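Long-range contacts in histone-lysine N-methyltransferase, H3 lysine-9 specific SUVH6 (Arabidopsis thaliana, PDB 6A5K), which transfers methyl groups from S-adenosylmethionine to histone H3 and probably binds methylated DNA through its SRA domain: residues L353-F358 / V367-S372; A105-S110 / L161-E166; R15-V20 / T50-N55. The protein carries 1 engineered substitution. All blocks are in the same frame, centred on the assembly; numbering follows the deposited sequence.

Contact 1 (L353-F358 / V367-S372); sequences LPLEIF and VRCLKS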
ATOM      1  N   LEU A 353      -0.731   5.486 -11.358  1.00 24.47           N
ATOM      2  CA  LEU A 353      -1.344   4.170 -11.180  1.00 19.20           C
ATOM      3  C   LEU A 353      -2.632   4.011 -11.983  1.00 21.37           C
ATOM      4  O   LEU A 353      -3.350   4.983 -12.209  1.00 23.40           O
ATOM      5  CB  LEU A 353      -1.634   3.930  -9.698  1.00 17.40           C
ATOM      6  CG  LEU A 353      -0.417   3.910  -8.779  1.00 16.13           C
ATOM      7  CD1 LEU A 353      -0.858   3.997  -7.307  1.00 17.26           C
ATOM      8  CD2 LEU A 353       0.378   2.653  -9.044  1.00 19.30           C
ATOM      9  N   PRO A 354      -2.934   2.772 -12.411  1.00 22.31           N
ATOM     10  CA  PRO A 354      -4.190   2.501 -13.121  1.00 22.87           C
ATOM     11  C   PRO A 354      -5.378   2.398 -12.161  1.00 22.80           C
ATOM     12  O   PRO A 354      -5.632   1.337 -11.590  1.00 22.92           O
ATOM     13  CB  PRO A 354      -3.916   1.164 -13.815  1.00 25.11           C
ATOM     14  CG  PRO A 354      -2.918   0.487 -12.940  1.00 24.34           C
ATOM     15  CD  PRO A 354      -2.071   1.581 -12.328  1.00 21.89           C
ATOM     16  N   LEU A 355      -6.096   3.502 -11.985  1.00 19.80           N
ATOM     17  CA  LEU A 355      -7.238   3.529 -11.076  1.00 19.29           C
ATOM     18  C   LEU A 355      -8.546   3.233 -11.797  1.00 19.23           C
ATOM     19  O   LEU A 355      -8.673   3.447 -13.008  1.00 18.94           O
ATOM     20  CB  LEU A 355      -7.338   4.886 -10.376  1.00 18.56           C
ATOM     21  CG  LEU A 355      -6.092   5.368  -9.634  1.00 17.70           C
ATOM     22  CD1 LEU A 355      -6.347   6.722  -8.994  1.00 20.08           C
ATOM     23  CD2 LEU A 355      -5.660   4.345  -8.584  1.00 16.88           C
ATOM     24  N   GLU A 356      -9.513   2.731 -11.038  1.00 15.75           N
ATOM     25  CA  GLU A 356     -10.880   2.591 -11.528  1.00 22.87           C
ATOM     26  C   GLU A 356     -11.854   2.775 -10.368  1.00 21.07           C
ATOM     27  O   GLU A 356     -11.490   2.556  -9.207  1.00 20.76           O
ATOM     28  CB  GLU A 356     -11.083   1.231 -12.206  1.00 27.54           C
ATOM     29  CG  GLU A 356     -11.337   0.070 -11.264  1.00 30.39           C
ATOM     30  CD  GLU A 356     -11.537  -1.249 -12.003  1.00 35.46           C
ATOM     31  OE1 GLU A 356     -11.398  -1.270 -13.248  1.00 34.41           O
ATOM     32  OE2 GLU A 356     -11.837  -2.266 -11.342  1.00 29.03           O
ATOM     33  N   ILE A 357     -13.073   3.220 -10.670  1.00 20.17           N
ATOM     34  CA  ILE A 357     -14.111   3.235  -9.650  1.00 15.39           C
ATOM     35  C   ILE A 357     -15.013   2.022  -9.832  1.00 18.80           C
ATOM     36  O   ILE A 357     -15.148   1.479 -10.938  1.00 18.86           O
ATOM     37  CB  ILE A 357     -14.957   4.532  -9.659  1.00 16.68           C
ATOM     38  CG1 ILE A 357     -15.820   4.640 -10.924  1.00 18.09           C
ATOM     39  CG2 ILE A 357     -14.061   5.757  -9.486  1.00 15.07           C
ATOM     40  CD1 ILE A 357     -16.845   5.766 -10.853  1.00 19.28           C
ATOM     41  N   PHE A 358     -15.611   1.581  -8.733  1.00 15.70           N
ATOM     42  CA  PHE A 358     -16.404   0.367  -8.770  1.00 17.04           C
ATOM     43  C   PHE A 358     -17.526   0.426  -7.746  1.00 21.72           C
ATOM     44  O   PHE A 358     -17.447   1.169  -6.769  1.00 15.47           O
ATOM     45  CB  PHE A 358     -15.523  -0.863  -8.518  1.00 16.57           C
ATOM     46  CG  PHE A 358     -15.060  -0.996  -7.092  1.00 16.11           C
ATOM     47  CD1 PHE A 358     -14.010  -0.223  -6.612  1.00 16.21           C
ATOM     48  CD2 PHE A 358     -15.678  -1.892  -6.230  1.00 18.53           C
ATOM     49  CE1 PHE A 358     -13.585  -0.344  -5.291  1.00 15.15           C
ATOM     50  CE2 PHE A 358     -15.263  -2.015  -4.918  1.00 17.89           C
ATOM     51  CZ  PHE A 358     -14.215  -1.232  -4.446  1.00 12.10           C
ATOM     52  N   VAL A 367     -13.029   3.365  -4.897  1.00 13.61           N
ATOM     53  CA  VAL A 367     -11.865   3.416  -5.783  1.00 11.88           C
ATOM     54  C   VAL A 367     -10.940   2.233  -5.541  1.00 12.22           C
ATOM     55  O   VAL A 367     -10.681   1.877  -4.395  1.00 13.06           O
ATOM     56  CB  VAL A 367     -11.053   4.730  -5.587  1.00 17.37           C
ATOM     57  CG1 VAL A 367      -9.815   4.737  -6.480  1.00 14.10           C
ATOM     58  CG2 VAL A 367     -11.918   5.959  -5.867  1.00 15.20           C
ATOM     59  N   ARG A 368     -10.459   1.610  -6.615  1.00 14.33           N
ATOM     60  CA  ARG A 368      -9.413   0.597  -6.482  1.00 15.14           C
ATOM     61  C   ARG A 368      -8.404   0.723  -7.619  1.00 14.49           C
ATOM     62  O   ARG A 368      -8.609   1.488  -8.568  1.00 18.14           O
ATOM     63  CB  ARG A 368     -10.011  -0.821  -6.455  1.00 11.31           C
ATOM     64  CG  ARG A 368     -10.724  -1.217  -7.756  1.00 12.74           C
ATOM     65  CD  ARG A 368     -11.485  -2.542  -7.600  1.00 14.35           C
ATOM     66  NE  ARG A 368     -12.291  -2.846  -8.785  1.00 14.92           N
ATOM     67  CZ  ARG A 368     -13.310  -3.697  -8.785  1.00 19.75           C
ATOM     68  NH1 ARG A 368     -13.649  -4.326  -7.665  1.00 18.38           N
ATOM     69  NH2 ARG A 368     -13.993  -3.916  -9.903  1.00 23.35           N
ATOM     70  N   CYS A 369      -7.316  -0.034  -7.516  1.00 14.88           N
ATOM     71  CA  CYS A 369      -6.254  -0.012  -8.518  1.00 14.72           C
ATOM     72  C   CYS A 369      -6.118  -1.375  -9.195  1.00 14.99           C
ATOM     73  O   CYS A 369      -6.251  -2.408  -8.541  1.00 14.65           O
ATOM     74  CB  CYS A 369      -4.930   0.396  -7.872  1.00 15.18           C
ATOM     75  SG  CYS A 369      -3.545   0.535  -9.019  1.00 18.66           S
ATOM     76  N   LEU A 370      -5.859  -1.377 -10.501  1.00 16.06           N
ATOM     77  CA  LEU A 370      -5.757  -2.630 -11.250  1.00 20.50           C
ATOM     78  C   LEU A 370      -4.473  -3.396 -10.940  1.00 19.35           C
ATOM     79  O   LEU A 370      -4.372  -4.582 -11.235  1.00 20.07           O
ATOM     80  CB  LEU A 370      -5.848  -2.374 -12.756  1.00 27.34           C
ATOM     81  CG  LEU A 370      -7.217  -1.980 -13.315  1.00 37.32           C
ATOM     82  CD1 LEU A 370      -7.154  -1.828 -14.832  1.00 43.48           C
ATOM     83  CD2 LEU A 370      -8.267  -3.008 -12.927  1.00 38.92           C
ATOM     84  N   LYS A 371      -3.489  -2.731 -10.348  1.00 16.13           N
ATOM     85  CA  LYS A 371      -2.306  -3.458  -9.895  1.00 20.31           C
ATOM     86  C   LYS A 371      -1.982  -3.172  -8.435  1.00 17.21           C
ATOM     87  O   LYS A 371      -2.615  -2.328  -7.798  1.00 14.23           O
ATOM     88  CB  LYS A 371      -1.102  -3.131 -10.780  1.00 29.43           C
ATOM     89  CG  LYS A 371      -0.533  -1.748 -10.589  1.00 34.91           C
ATOM     90  CD  LYS A 371       0.448  -1.397 -11.702  1.00 44.07           C
ATOM     91  CE  LYS A 371      -0.012  -1.951 -13.046  1.00 53.90           C
ATOM     92  NZ  LYS A 371       0.941  -1.627 -14.148  1.00 59.76           N
ATOM     93  N   SER A 372      -1.003  -3.895  -7.905  1.00 14.92           N
ATOM     94  CA  SER A 372      -0.598  -3.695  -6.525  1.00 16.11           C
ATOM     95  C   SER A 372       0.068  -2.334  -6.365  1.00 19.54           C
ATOM     96  O   SER A 372       0.633  -1.790  -7.313  1.00 18.92           O
ATOM     97  CB  SER A 372       0.334  -4.823  -6.062  1.00 19.51           C
ATOM     98  OG  SER A 372       1.539  -4.841  -6.801  1.00 20.23           O
TER

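Contact 2 (A105-S110 / L161-E166); sequences AKVATS and LATSIE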
ATOM      1  N   ALA A 105       6.124 -37.146  13.754  1.00 35.42           N
ATOM      2  CA  ALA A 105       6.651 -36.719  12.474  1.00 38.40           C
ATOM      3  C   ALA A 105       6.861 -35.211  12.408  1.00 31.87           C
ATOM      4  O   ALA A 105       6.766 -34.500  13.414  1.00 29.31           O
ATOM      5  CB  ALA A 105       5.719 -37.164  11.360  1.00 49.72           C
ATOM      6  N   LYS A 106       7.171 -34.741  11.209  1.00 28.12           N
ATOM      7  CA  LYS A 106       7.191 -33.317  10.924  1.00 29.57           C
ATOM      8  C   LYS A 106       6.394 -33.094   9.656  1.00 24.75           C
ATOM      9  O   LYS A 106       6.463 -33.901   8.730  1.00 24.74           O
ATOM     10  CB  LYS A 106       8.623 -32.799  10.772  1.00 34.08           C
ATOM     11  CG  LYS A 106       9.428 -32.832  12.063  1.00 38.75           C
ATOM     12  CD  LYS A 106      10.919 -32.736  11.795  1.00 45.46           C
ATOM     13  CE  LYS A 106      11.714 -32.714  13.098  1.00 50.07           C
ATOM     14  NZ  LYS A 106      13.183 -32.811  12.867  1.00 49.60           N
ATOM     15  N   VAL A 107       5.610 -32.021   9.629  1.00 23.15           N
ATOM     16  CA  VAL A 107       4.852 -31.674   8.440  1.00 23.39           C
ATOM     17  C   VAL A 107       5.187 -30.248   8.061  1.00 22.20           C
ATOM     18  O   VAL A 107       5.557 -29.445   8.919  1.00 20.72           O
ATOM     19  CB  VAL A 107       3.330 -31.810   8.648  1.00 22.01           C
ATOM     20  CG1 VAL A 107       2.958 -33.259   8.954  1.00 23.34           C
ATOM     21  CG2 VAL A 107       2.841 -30.861   9.746  1.00 21.88           C
ATOM     22  N   ALA A 108       5.074 -29.936   6.774  1.00 19.90           N
ATOM     23  CA  ALA A 108       5.321 -28.575   6.317  1.00 18.83           C
ATOM     24  C   ALA A 108       4.274 -27.622   6.871  1.00 19.95           C
ATOM     25  O   ALA A 108       3.097 -27.970   6.980  1.00 20.33           O
ATOM     26  CB  ALA A 108       5.331 -28.512   4.805  1.00 19.71           C
ATOM     27  N   THR A 109       4.703 -26.412   7.208  1.00 17.70           N
ATOM     28  CA  THR A 109       3.775 -25.376   7.626  1.00 17.11           C
ATOM     29  C   THR A 109       3.594 -24.366   6.503  1.00 16.08           C
ATOM     30  O   THR A 109       2.507 -23.812   6.319  1.00 17.23           O
ATOM     31  CB  THR A 109       4.265 -24.650   8.876  1.00 23.98           C
ATOM     32  OG1 THR A 109       5.610 -24.205   8.656  1.00 21.44           O
ATOM     33  CG2 THR A 109       4.222 -25.587  10.090  1.00 23.54           C
ATOM     34  N   SER A 110       4.665 -24.113   5.757  1.00 15.87           N
ATOM     35  CA  SER A 110       4.562 -23.097   4.707  1.00 15.06           C
ATOM     36  C   SER A 110       5.631 -23.265   3.647  1.00 15.17           C
ATOM     37  O   SER A 110       6.705 -23.771   3.931  1.00 15.76           O
ATOM     38  CB  SER A 110       4.651 -21.692   5.310  1.00 21.36           C
ATOM     39  OG  SER A 110       5.906 -21.503   5.934  1.00 22.06           O
ATOM     40  N   LEU A 161       7.283 -32.041   3.728  1.00 16.65           N
ATOM     41  CA  LEU A 161       6.268 -31.808   2.709  1.00 21.84           C
ATOM     42  C   LEU A 161       5.670 -33.143   2.267  1.00 22.41           C
ATOM     43  O   LEU A 161       4.461 -33.249   2.049  1.00 20.10           O
ATOM     44  CB  LEU A 161       6.870 -31.049   1.523  1.00 26.88           C
ATOM     45  CG  LEU A 161       5.971 -30.239   0.584  1.00 26.25           C
ATOM     46  CD1 LEU A 161       4.969 -29.367   1.342  1.00 19.07           C
ATOM     47  CD2 LEU A 161       6.835 -29.389  -0.348  1.00 22.99           C
ATOM     48  N   ALA A 162       6.519 -34.164   2.155  1.00 20.22           N
ATOM     49  CA  ALA A 162       6.049 -35.506   1.826  1.00 22.40           C
ATOM     50  C   ALA A 162       5.113 -36.046   2.911  1.00 25.74           C
ATOM     51  O   ALA A 162       4.100 -36.676   2.614  1.00 23.81           O
ATOM     52  CB  ALA A 162       7.226 -36.444   1.624  1.00 26.02           C
ATOM     53  N   THR A 163       5.450 -35.784   4.169  1.00 22.95           N
ATOM     54  CA  THR A 163       4.635 -36.235   5.294  1.00 21.66           C
ATOM     55  C   THR A 163       3.288 -35.515   5.338  1.00 20.17           C
ATOM     56  O   THR A 163       2.275 -36.081   5.774  1.00 21.91           O
ATOM     57  CB  THR A 163       5.388 -36.030   6.624  1.00 28.19           C
ATOM     58  OG1 THR A 163       6.656 -36.693   6.553  1.00 27.07           O
ATOM     59  CG2 THR A 163       4.592 -36.580   7.811  1.00 26.29           C
ATOM     60  N   SER A 164       3.273 -34.266   4.872  1.00 19.47           N
ATOM     61  CA  SER A 164       2.019 -33.517   4.770  1.00 23.09           C
ATOM     62  C   SER A 164       0.969 -34.275   3.959  1.00 21.59           C
ATOM     63  O   SER A 164      -0.224 -34.185   4.240  1.00 23.60           O
ATOM     64  CB  SER A 164       2.257 -32.135   4.145  1.00 21.49           C
ATOM     65  OG  SER A 164       2.901 -31.258   5.055  1.00 18.78           O
ATOM     66  N   ILE A 165       1.423 -35.013   2.949  1.00 18.35           N
ATOM     67  CA  ILE A 165       0.536 -35.845   2.138  1.00 21.35           C
ATOM     68  C   ILE A 165      -0.192 -36.882   2.987  1.00 23.45           C
ATOM     69  O   ILE A 165      -1.415 -37.034   2.898  1.00 22.73           O
ATOM     70  CB  ILE A 165       1.313 -36.573   1.024  1.00 23.13           C
ATOM     71  CG1 ILE A 165       1.997 -35.561   0.106  1.00 22.17           C
ATOM     72  CG2 ILE A 165       0.387 -37.481   0.220  1.00 24.65           C
ATOM     73  CD1 ILE A 165       2.918 -36.189  -0.922  1.00 24.96           C
ATOM     74  N   GLU A 166       0.567 -37.590   3.816  1.00 23.05           N
ATOM     75  CA  GLU A 166      -0.013 -38.638   4.656  1.00 31.95           C
ATOM     76  C   GLU A 166      -0.920 -38.066   5.734  1.00 31.46           C
ATOM     77  O   GLU A 166      -1.970 -38.638   6.023  1.00 33.58           O
ATOM     78  CB  GLU A 166       1.071 -39.491   5.316  1.00 38.36           C
ATOM     79  CG  GLU A 166       2.253 -39.818   4.432  1.00 50.17           C
ATOM     80  CD  GLU A 166       3.445 -40.323   5.230  1.00 59.13           C
ATOM     81  OE1 GLU A 166       3.267 -40.661   6.423  1.00 61.64           O
ATOM     82  OE2 GLU A 166       4.555 -40.397   4.661  1.00 61.04           O
TER
HETATM   83  O   HOH W   1       8.112 -36.900   9.309  1.00 34.12           O
HETATM   84  O   HOH W   2       1.272 -29.747   6.433  1.00 20.59           O

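Contact 3 (R15-V20 / T50-N55); sequences RLFHGV and TILKRN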
ATOM      1  N   ARG A  15       3.907  -1.873   8.745  1.00 10.31           N
ATOM      2  CA  ARG A  15       4.033  -0.437   8.506  1.00 14.28           C
ATOM      3  C   ARG A  15       5.256   0.109   9.254  1.00 13.31           C
ATOM      4  O   ARG A  15       6.059   0.878   8.702  1.00 17.33           O
ATOM      5  CB  ARG A  15       2.737   0.274   8.936  1.00 18.39           C
ATOM      6  CG  ARG A  15       2.541   1.665   8.379  1.00 24.61           C
ATOM      7  CD  ARG A  15       1.128   2.176   8.683  1.00 20.77           C
ATOM      8  NE  ARG A  15       0.099   1.365   8.037  1.00 15.57           N
ATOM      9  CZ  ARG A  15      -1.059   1.041   8.606  1.00 20.95           C
ATOM     10  NH1 ARG A  15      -1.335   1.453   9.835  1.00 20.79           N
ATOM     11  NH2 ARG A  15      -1.945   0.308   7.949  1.00 20.17           N
ATOM     12  N   LEU A  16       5.405  -0.310  10.508  1.00 11.52           N
ATOM     13  CA  LEU A  16       6.562   0.047  11.319  1.00 15.01           C
ATOM     14  C   LEU A  16       7.858  -0.440  10.663  1.00 15.98           C
ATOM     15  O   LEU A  16       8.830   0.312  10.533  1.00 14.01           O
ATOM     16  CB  LEU A  16       6.424  -0.541  12.724  1.00 18.49           C
ATOM     17  CG  LEU A  16       7.490  -0.157  13.749  1.00 24.41           C
ATOM     18  CD1 LEU A  16       7.373   1.327  14.115  1.00 25.96           C
ATOM     19  CD2 LEU A  16       7.384  -1.048  14.988  1.00 23.36           C
ATOM     20  N   PHE A  17       7.856  -1.701  10.236  1.00 11.92           N
ATOM     21  CA  PHE A  17       9.008  -2.272   9.548  1.00 13.28           C
ATOM     22  C   PHE A  17       9.429  -1.441   8.328  1.00 14.16           C
ATOM     23  O   PHE A  17      10.604  -1.076   8.181  1.00 12.58           O
ATOM     24  CB  PHE A  17       8.710  -3.709   9.112  1.00 13.49           C
ATOM     25  CG  PHE A  17       9.762  -4.294   8.224  1.00 13.23           C
ATOM     26  CD1 PHE A  17      10.973  -4.717   8.748  1.00 15.81           C
ATOM     27  CD2 PHE A  17       9.543  -4.427   6.860  1.00 17.89           C
ATOM     28  CE1 PHE A  17      11.947  -5.263   7.934  1.00 19.90           C
ATOM     29  CE2 PHE A  17      10.514  -4.972   6.041  1.00 21.35           C
ATOM     30  CZ  PHE A  17      11.720  -5.388   6.581  1.00 20.92           C
ATOM     31  N   HIS A  18       8.475  -1.128   7.456  1.00 10.96           N
ATOM     32  CA  HIS A  18       8.822  -0.369   6.257  1.00 15.08           C
ATOM     33  C   HIS A  18       9.231   1.064   6.583  1.00 13.75           C
ATOM     34  O   HIS A  18      10.076   1.647   5.893  1.00 17.65           O
ATOM     35  CB  HIS A  18       7.666  -0.402   5.253  1.00 13.01           C
ATOM     36  CG  HIS A  18       7.603  -1.687   4.489  1.00 13.53           C
ATOM     37  ND1 HIS A  18       8.447  -1.959   3.432  1.00 14.15           N
ATOM     38  CD2 HIS A  18       6.849  -2.796   4.665  1.00 17.29           C
ATOM     39  CE1 HIS A  18       8.198  -3.175   2.976  1.00 16.83           C
ATOM     40  NE2 HIS A  18       7.236  -3.707   3.709  1.00 16.61           N
ATOM     41  N   GLY A  19       8.653   1.615   7.645  1.00 12.69           N
ATOM     42  CA  GLY A  19       9.042   2.931   8.120  1.00 18.03           C
ATOM     43  C   GLY A  19      10.516   2.940   8.485  1.00 21.09           C
ATOM     44  O   GLY A  19      11.272   3.824   8.068  1.00 18.98           O
ATOM     45  N   VAL A  20      10.933   1.938   9.253  1.00 16.20           N
ATOM     46  CA  VAL A  20      12.334   1.823   9.647  1.00 17.65           C
ATOM     47  C   VAL A  20      13.257   1.592   8.442  1.00 20.24           C
ATOM     48  O   VAL A  20      14.313   2.231   8.331  1.00 18.34           O
ATOM     49  CB  VAL A  20      12.527   0.686  10.676  1.00 17.08           C
ATOM     50  CG1 VAL A  20      14.014   0.466  10.963  1.00 19.70           C
ATOM     51  CG2 VAL A  20      11.770   1.020  11.956  1.00 14.66           C
ATOM     52  N   THR A  50      16.450  -6.510  12.635  1.00 24.38           N
ATOM     53  CA  THR A  50      17.184  -6.577  13.894  1.00 26.76           C
ATOM     54  C   THR A  50      16.603  -5.599  14.909  1.00 25.23           C
ATOM     55  O   THR A  50      16.406  -5.949  16.084  1.00 21.70           O
ATOM     56  CB  THR A  50      18.684  -6.282  13.695  1.00 30.93           C
ATOM     57  OG1 THR A  50      19.273  -7.337  12.926  1.00 34.23           O
ATOM     58  CG2 THR A  50      19.392  -6.186  15.035  1.00 41.76           C
ATOM     59  N   ILE A  51      16.309  -4.383  14.449  1.00 20.40           N
ATOM     60  CA  ILE A  51      15.748  -3.359  15.332  1.00 23.68           C
ATOM     61  C   ILE A  51      14.385  -3.776  15.895  1.00 22.07           C
ATOM     62  O   ILE A  51      14.139  -3.660  17.099  1.00 20.60           O
ATOM     63  CB  ILE A  51      15.632  -2.002  14.603  1.00 21.51           C
ATOM     64  CG1 ILE A  51      17.039  -1.443  14.336  1.00 24.09           C
ATOM     65  CG2 ILE A  51      14.829  -1.010  15.427  1.00 19.53           C
ATOM     66  CD1 ILE A  51      17.065  -0.293  13.357  1.00 22.56           C
ATOM     67  N   LEU A  52      13.514  -4.293  15.038  1.00 20.95           N
ATOM     68  CA  LEU A  52      12.205  -4.751  15.496  1.00 16.28           C
ATOM     69  C   LEU A  52      12.321  -5.945  16.448  1.00 17.12           C
ATOM     70  O   LEU A  52      11.574  -6.055  17.420  1.00 17.25           O
ATOM     71  CB  LEU A  52      11.314  -5.108  14.300  1.00 15.05           C
ATOM     72  CG  LEU A  52      10.371  -4.010  13.796  1.00 14.04           C
ATOM     73  CD1 LEU A  52      11.103  -2.873  13.092  1.00 16.87           C
ATOM     74  CD2 LEU A  52       9.304  -4.604  12.890  1.00 14.88           C
ATOM     75  N   LYS A  53      13.259  -6.838  16.162  1.00 17.77           N
ATOM     76  CA  LYS A  53      13.495  -7.999  17.015  1.00 23.81           C
ATOM     77  C   LYS A  53      13.921  -7.587  18.429  1.00 22.54           C
ATOM     78  O   LYS A  53      13.357  -8.058  19.422  1.00 20.44           O
ATOM     79  CB  LYS A  53      14.558  -8.908  16.391  1.00 26.15           C
ATOM     80  CG  LYS A  53      15.040 -10.024  17.299  1.00 32.59           C
ATOM     81  CD  LYS A  53      13.929 -11.011  17.602  1.00 36.10           C
ATOM     82  CE  LYS A  53      14.142 -12.316  16.859  1.00 41.18           C
ATOM     83  NZ  LYS A  53      13.053 -13.295  17.134  1.00 43.87           N
ATOM     84  N   ARG A  54      14.907  -6.699  18.518  1.00 20.74           N
ATOM     85  CA  ARG A  54      15.440  -6.304  19.822  1.00 25.63           C
ATOM     86  C   ARG A  54      14.395  -5.563  20.663  1.00 22.71           C
ATOM     87  O   ARG A  54      14.435  -5.603  21.891  1.00 23.90           O
ATOM     88  CB  ARG A  54      16.690  -5.436  19.645  1.00 29.99           C
ATOM     89  CG  ARG A  54      17.831  -6.117  18.895  1.00 41.84           C
ATOM     90  CD  ARG A  54      18.805  -6.860  19.826  1.00 50.54           C
ATOM     91  NE  ARG A  54      18.181  -7.931  20.601  1.00 53.08           N
ATOM     92  CZ  ARG A  54      18.132  -9.203  20.217  1.00 57.58           C
ATOM     93  NH1 ARG A  54      18.662  -9.573  19.057  1.00 58.72           N
ATOM     94  NH2 ARG A  54      17.545 -10.105  20.993  1.00 59.02           N
ATOM     95  N   ASN A  55      13.456  -4.901  19.990  1.00 24.30           N
ATOM     96  CA  ASN A  55      12.411  -4.131  20.657  1.00 21.48           C
ATOM     97  C   ASN A  55      11.112  -4.908  20.868  1.00 23.55           C
ATOM     98  O   ASN A  55      10.086  -4.326  21.214  1.00 21.47           O
ATOM     99  CB  ASN A  55      12.123  -2.860  19.864  1.00 23.22           C
ATOM    100  CG  ASN A  55      13.211  -1.812  20.027  1.00 28.56           C
ATOM    101  OD1 ASN A  55      13.137  -0.961  20.912  1.00 29.27           O
ATOM    102  ND2 ASN A  55      14.232  -1.875  19.176  1.00 30.69           N
TER

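Contact 1 (L353-F358 / V367-S372)
E356 and R368 join two neighbouring strands by a salt bridge: NE of R368 donates to OE2 of E356 at 2.7 Å, reaching the anti lone pair of that oxygen, with OE2 close to the guanidinium plane. NH2 of R368 adds a weak second bond to the same E356 OE2 at 3.1 Å. One carboxylate oxygen thus takes both N-H groups, and the carboxylate stands 43° from the guanidinium plane. R239 forms a salt bridge with OE2 as well, which brings two arginine side chains close together. R368 CG stands between the backbone N and the carbonyl carbon (chi1 64°) and the chain runs extended to NE, which carries it across F358. The guanidinium lies flat on the F358 ring, centres 4.2 Å apart and planes within 3°. The stack is offset: NH1 sits over the ring toward its rim, and R368 CD makes a CH-pi contact over the ring.

The backbone is an antiparallel beta hairpin of the SET region, strands 355-359 and 365-369. E356 and R368 form a hydrogen-bonded pair, E356 N to R368 O and R368 N to E356 O both 2.9 Å. L370 N extends the ladder to P354 O. On the face of L355, I357, V367 and C369 the contacts are apolar: I357 CG2 meets V367 CG2, and L355 CD2 meets C369 CB. At the open end of the hairpin, away from the turn, K371 CE lies 3.8 Å from P354 CG, the lysine chain crossing the proline at about a right angle.

The V367 side chain lies about 7 Å from the bound S-adenosylmethionine. With two arginines at OE2, E356 would probably remain ionised, its charge offsetting part of their mutual repulsion.

Contact 2 (A105-S110 / L161-E166)
T163 meets K106 at a peptide group, and peptides are the only flat groups here, since no touching residue has a ring or a planar side chain. T163 CB sits beyond the carbonyl oxygen, near the peptide plane and 3.2 Å from K106 O, while the methyl CG2 lies to one side of that plane. This is the SRA domain, where helix 156-167 packs across strand 105-113 of the curved sheet; the short axes cross at 101° and approach to 5.8 Å. T163 CG2 also touches A105 CB and V107 CG1. Its OG1 bonds back to L159 O and accepts from a water that in turn accepts from K106 N.

At the next residue, A108 N donates to S164 OG at 3.1 Å, a bent bond with 135° at the hydrogen. OG stands anti to the carbonyl carbon, beside the backbone N (chi1 -73°), which turns it to the strand. A second water lies 2.6 Å from that S164 OG and near A108 O. An alanine here would probably leave A108 N without its helix-side acceptor and the water without one of its anchors. V107 CB packs against S164 OG. Beside it, A108 CB points at the helix and meets L161 CD1 at 3.6 Å.

Contact 3 (R15-V20 / T50-N55)
L52 is the side chain that three residues of the other helix share, and its two methyls make the tight part of the contact. CD2 lies 3.9 Å from F17 CB, at the edge of the F17 ring and near its plane. CD1 lies 4.1 Å from V20 CG2, the two side chains sliding past each other in opposite directions. V20 forks between two partners: CG1, anti to the backbone N (chi1 174°), reaches I51 CD1 at 4.0 Å, while CG2 takes L52.

Helices 5-29 and 44-54 run at 132° with short axes 10.5 Å apart, an arrangement consistent with the N-terminal two-helix bundle of SUVH proteins. Further residues close the apolar side: A48 of the second helix lies against F17 and V20, and L420 of helix 412-420 against V20.

Between the two segments packing thins at L16, whose CD2 comes only to 4.4 Å from L52 CG and which rests also on M417 and L420 of helix 412-420. On the side turned away from helix 5-29, T50, K53 and R54 are exposed. N55, the first residue past the helix, folds back on the last turn: ND2 donates to I51 O at 2.7 Å and nearly straight, while N55 N, 3.2 Å from I51 O, reaches that oxygen from the opposite face of its plane.

The three contacts follow one another along the chain without overlap: contact 3 closes first, contact 2 next, contact 1 last. Contact 3 joins two N-terminal helices, 5-29 and 44-54; contact 2 sets a helix on the SRA sheet; contact 1 is a hairpin in a separate six-stranded sheet that includes SET-domain strands. The centres of contacts 1 and 2 lie about 39 Å apart, those of contacts 1 and 3 about 30 Å, and those of contacts 2 and 3 about 32 Å; none touches another. The helix pair also meets residues of both regions, E83 and L420 among them, so it probably helps hold the DNA-reading and methyl-transferring parts together.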